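Local coordinates for protein putative metal-dependent isothiocyanate hydrolase SaxA (Pectobacterium carotovorum, PDB 6BRM) that probably hydrolyses isothiocyanates, the toxic defence compounds of plants, as a metallo-beta-lactamase-fold enzyme with two zinc ions in its active site, at residues T205-A219 with E241-D253. Sequence-based numbering, arbitrary orientation.
Sequences TLRTLKMLPTATIVA and EHGIEDKILIPAD
Ile217 and Val218 pair in parallel with Ile248 and Leu249, adding the short strand 248-249 to the edge of a mixed sheet of the metallo-beta-lactamase fold. The two strands and helix 232-241 between them form a beta-alpha-beta unit. Three backbone hydrogen bonds join them: Ile217 N to Lys247 O, Leu249 N to Ile217 O (2.7 Å) and Ala219 N to Leu249 O, the last almost straight at 176°. On its other edge, strand 216-220 bonds to strand 182-186.

Packing is dense on the buried face carrying Ile217 and Ile248, which lie side by side and point the same way, CG1 of Ile217 3.7 Å from CD1 of Ile248. From helix 203-211 the methyl CG2 of Thr205 meets that CD1 tip to tip. Leu209 extends CD2 to Ile244 CG2 (3.9 Å), the two side chains sliding past each other in opposite directions, and the same methyl touches Lys247 CB.

Toward solvent the contact thins. Leu206 crosses exposed His242 at about a right angle, its CD2 3.5 Å from CD2 of the imidazole, whose ND1 is held by the carbonyl of Phe238. At the loop before strand 216-220, Lys247 runs extended until a bend at its last torsion (chi4 -72°) brings the ammonium among the carbonyls of a type I turn; NZ donates to Pro213 O at 3.0 Å, tilted 20° from the carbonyl plane, and weakly to Ala215 O at 3.4 Å.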
# COMPACT_ATOMS: atom_id res chain seq x y z
N THR B 205 -5.50 16.55 -6.38
CA THR B 205 -6.83 17.15 -6.14
C THR B 205 -7.83 16.76 -7.23
O THR B 205 -8.97 16.42 -6.93
CB THR B 205 -6.74 18.69 -6.05
OG1 THR B 205 -5.86 19.06 -4.98
CG2 THR B 205 -8.10 19.31 -5.80
N LEU B 206 -7.41 16.85 -8.49
CA LEU B 206 -8.28 16.52 -9.63
C LEU B 206 -8.55 15.01 -9.75
O LEU B 206 -9.70 14.61 -9.96
CB LEU B 206 -7.66 17.04 -10.94
CG LEU B 206 -8.51 17.00 -12.21
CD1 LEU B 206 -9.74 17.89 -12.09
CD2 LEU B 206 -7.67 17.42 -13.41
N ARG B 207 -7.50 14.20 -9.62
CA ARG B 207 -7.61 12.74 -9.74
C ARG B 207 -8.55 12.10 -8.71
O ARG B 207 -9.19 11.09 -9.01
CB ARG B 207 -6.21 12.11 -9.64
CG ARG B 207 -5.40 12.24 -10.92
CD ARG B 207 -3.91 12.05 -10.67
NE ARG B 207 -3.17 11.85 -11.92
CZ ARG B 207 -2.92 12.81 -12.81
NH1 ARG B 207 -3.35 14.04 -12.60
NH2 ARG B 207 -2.25 12.52 -13.91
N THR B 208 -8.64 12.69 -7.52
CA THR B 208 -9.62 12.27 -6.50
C THR B 208 -11.05 12.60 -6.90
O THR B 208 -11.94 11.76 -6.78
CB THR B 208 -9.39 12.98 -5.14
OG1 THR B 208 -9.30 14.39 -5.34
CG2 THR B 208 -8.15 12.50 -4.49
N LEU B 209 -11.25 13.83 -7.36
CA LEU B 209 -12.58 14.34 -7.68
C LEU B 209 -13.18 13.66 -8.93
O LEU B 209 -14.40 13.58 -9.06
CB LEU B 209 -12.55 15.87 -7.84
CG LEU B 209 -13.71 16.67 -7.21
CD1 LEU B 209 -13.74 16.52 -5.70
CD2 LEU B 209 -13.59 18.13 -7.60
N LYS B 210 -12.32 13.20 -9.84
CA LYS B 210 -12.76 12.32 -10.93
C LYS B 210 -13.28 10.99 -10.39
O LYS B 210 -14.31 10.49 -10.84
CB LYS B 210 -11.62 12.07 -11.94
CG LYS B 210 -11.35 13.26 -12.85
CD LYS B 210 -10.09 13.06 -13.67
CE LYS B 210 -9.85 14.25 -14.60
NZ LYS B 210 -8.45 14.30 -15.10
N MET B 211 -12.55 10.43 -9.43
CA MET B 211 -12.92 9.18 -8.76
C MET B 211 -14.22 9.34 -7.97
O MET B 211 -15.12 8.50 -8.06
CB MET B 211 -11.80 8.72 -7.80
CG MET B 211 -11.65 7.21 -7.65
SD MET B 211 -10.26 6.55 -8.60
CE MET B 211 -10.64 7.14 -10.25
N LEU B 212 -14.31 10.43 -7.20
CA LEU B 212 -15.39 10.65 -6.24
C LEU B 212 -15.96 12.07 -6.37
O LEU B 212 -15.69 12.94 -5.53
CB LEU B 212 -14.83 10.38 -4.83
CG LEU B 212 -15.81 10.10 -3.69
CD1 LEU B 212 -16.54 8.77 -3.90
CD2 LEU B 212 -15.05 10.08 -2.38
N PRO B 213 -16.77 12.32 -7.43
CA PRO B 213 -17.23 13.68 -7.76
C PRO B 213 -18.24 14.32 -6.80
O PRO B 213 -18.46 15.53 -6.88
CB PRO B 213 -17.86 13.51 -9.15
CG PRO B 213 -18.28 12.09 -9.20
CD PRO B 213 -17.28 11.32 -8.39
N THR B 214 -18.85 13.53 -5.91
CA THR B 214 -19.70 14.06 -4.84
C THR B 214 -18.88 14.80 -3.78
O THR B 214 -19.36 15.77 -3.19
CB THR B 214 -20.45 12.93 -4.11
OG1 THR B 214 -19.50 12.00 -3.57
CG2 THR B 214 -21.39 12.21 -5.05
N ALA B 215 -17.66 14.32 -3.55
CA ALA B 215 -16.83 14.78 -2.43
C ALA B 215 -16.36 16.23 -2.56
O ALA B 215 -16.36 16.81 -3.65
CB ALA B 215 -15.63 13.86 -2.27
N THR B 216 -15.98 16.78 -1.42
CA THR B 216 -15.43 18.13 -1.32
C THR B 216 -14.02 18.01 -0.74
O THR B 216 -13.83 17.34 0.27
CB THR B 216 -16.28 19.01 -0.38
OG1 THR B 216 -17.67 18.82 -0.67
CG2 THR B 216 -15.92 20.48 -0.52
N ILE B 217 -13.05 18.66 -1.38
CA ILE B 217 -11.64 18.56 -0.96
C ILE B 217 -11.26 19.76 -0.09
O ILE B 217 -11.40 20.91 -0.52
CB ILE B 217 -10.67 18.49 -2.16
CG1 ILE B 217 -11.19 17.54 -3.26
CG2 ILE B 217 -9.28 18.07 -1.70
CD1 ILE B 217 -11.55 16.14 -2.79
N VAL B 218 -10.77 19.49 1.12
CA VAL B 218 -10.16 20.51 1.98
C VAL B 218 -8.64 20.42 1.85
O VAL B 218 -8.03 19.43 2.28
CB VAL B 218 -10.58 20.34 3.45
CG1 VAL B 218 -9.87 21.35 4.35
CG2 VAL B 218 -12.09 20.45 3.59
N ALA B 219 -8.03 21.44 1.25
CA ALA B 219 -6.58 21.51 1.09
C ALA B 219 -5.92 21.90 2.41
O ALA B 219 -6.47 22.68 3.19
CB ALA B 219 -6.21 22.50 -0.00
N GLU B 241 -9.12 26.49 -13.34
CA GLU B 241 -8.76 26.01 -14.67
C GLU B 241 -9.57 24.78 -15.10
O GLU B 241 -10.07 24.74 -16.23
CB GLU B 241 -7.26 25.68 -14.71
CG GLU B 241 -6.68 25.48 -16.10
CD GLU B 241 -5.16 25.43 -16.10
OE1 GLU B 241 -4.57 25.02 -15.07
OE2 GLU B 241 -4.56 25.80 -17.13
N HIS B 242 -9.70 23.81 -14.20
CA HIS B 242 -10.43 22.56 -14.48
C HIS B 242 -11.91 22.56 -14.04
O HIS B 242 -12.55 21.51 -14.00
CB HIS B 242 -9.68 21.38 -13.86
CG HIS B 242 -8.32 21.17 -14.43
ND1 HIS B 242 -7.23 21.92 -14.05
CD2 HIS B 242 -7.86 20.30 -15.37
CE1 HIS B 242 -6.16 21.53 -14.72
NE2 HIS B 242 -6.52 20.54 -15.52
N GLY B 243 -12.45 23.74 -13.71
CA GLY B 243 -13.87 23.89 -13.39
C GLY B 243 -14.31 23.27 -12.08
O GLY B 243 -15.44 22.79 -11.97
N ILE B 244 -13.42 23.28 -11.09
CA ILE B 244 -13.70 22.68 -9.77
C ILE B 244 -13.52 23.66 -8.61
O ILE B 244 -13.50 23.24 -7.45
CB ILE B 244 -12.82 21.41 -9.55
CG1 ILE B 244 -11.33 21.76 -9.46
CG2 ILE B 244 -13.07 20.40 -10.67
CD1 ILE B 244 -10.44 20.57 -9.18
N GLU B 245 -13.43 24.96 -8.92
CA GLU B 245 -13.12 26.00 -7.91
C GLU B 245 -13.96 25.94 -6.63
O GLU B 245 -13.41 26.07 -5.54
CB GLU B 245 -13.16 27.41 -8.53
CG GLU B 245 -14.51 27.95 -9.01
CD GLU B 245 -14.97 27.41 -10.35
OE1 GLU B 245 -14.12 27.11 -11.22
OE2 GLU B 245 -16.20 27.28 -10.54
N ASP B 246 -15.27 25.72 -6.76
CA ASP B 246 -16.18 25.69 -5.60
C ASP B 246 -16.28 24.34 -4.87
O ASP B 246 -16.97 24.24 -3.85
CB ASP B 246 -17.59 26.22 -5.98
CG ASP B 246 -18.28 25.38 -7.05
OD1 ASP B 246 -17.59 24.64 -7.79
OD2 ASP B 246 -19.52 25.48 -7.16
N LYS B 247 -15.60 23.32 -5.39
CA LYS B 247 -15.44 22.03 -4.69
C LYS B 247 -14.09 21.86 -3.98
O LYS B 247 -13.94 20.96 -3.15
CB LYS B 247 -15.65 20.86 -5.67
CG LYS B 247 -17.12 20.55 -5.92
CD LYS B 247 -17.29 19.30 -6.77
CE LYS B 247 -18.71 18.77 -6.68
NZ LYS B 247 -19.00 18.12 -5.37
N ILE B 248 -13.10 22.70 -4.30
CA ILE B 248 -11.80 22.70 -3.61
C ILE B 248 -11.78 23.80 -2.55
O ILE B 248 -11.59 24.98 -2.87
CB ILE B 248 -10.61 22.88 -4.59
CG1 ILE B 248 -10.74 21.96 -5.82
CG2 ILE B 248 -9.28 22.63 -3.88
CD1 ILE B 248 -11.08 20.51 -5.52
N LEU B 249 -12.00 23.41 -1.30
CA LEU B 249 -11.87 24.32 -0.16
C LEU B 249 -10.39 24.51 0.18
O LEU B 249 -9.66 23.53 0.34
CB LEU B 249 -12.63 23.79 1.07
CG LEU B 249 -14.11 24.17 1.22
CD1 LEU B 249 -14.26 25.61 1.68
CD2 LEU B 249 -14.90 23.93 -0.06
N ILE B 250 -9.95 25.76 0.27
CA ILE B 250 -8.56 26.10 0.58
C ILE B 250 -8.58 27.12 1.72
O ILE B 250 -8.47 28.33 1.48
CB ILE B 250 -7.79 26.64 -0.65
CG1 ILE B 250 -8.11 25.83 -1.91
CG2 ILE B 250 -6.29 26.60 -0.38
CD1 ILE B 250 -7.51 26.41 -3.18
N PRO B 251 -8.72 26.64 2.97
CA PRO B 251 -8.96 27.55 4.09
C PRO B 251 -7.72 28.31 4.53
O PRO B 251 -6.59 27.82 4.39
CB PRO B 251 -9.39 26.59 5.20
CG PRO B 251 -8.57 25.37 4.94
CD PRO B 251 -8.48 25.26 3.44
N ALA B 252 -7.94 29.50 5.08
CA ALA B 252 -6.88 30.28 5.72
C ALA B 252 -6.53 29.64 7.06
O ALA B 252 -7.24 28.76 7.56
CB ALA B 252 -7.33 31.72 5.93
N ASP B 253 -5.41 30.06 7.64
CA ASP B 253 -5.02 29.64 8.98
C ASP B 253 -5.99 30.27 9.99
O ASP B 253 -6.10 31.49 10.06
CB ASP B 253 -3.58 30.05 9.29
CG ASP B 253 -2.56 29.20 8.56
OD1 ASP B 253 -2.91 28.54 7.56
OD2 ASP B 253 -1.39 29.18 9.00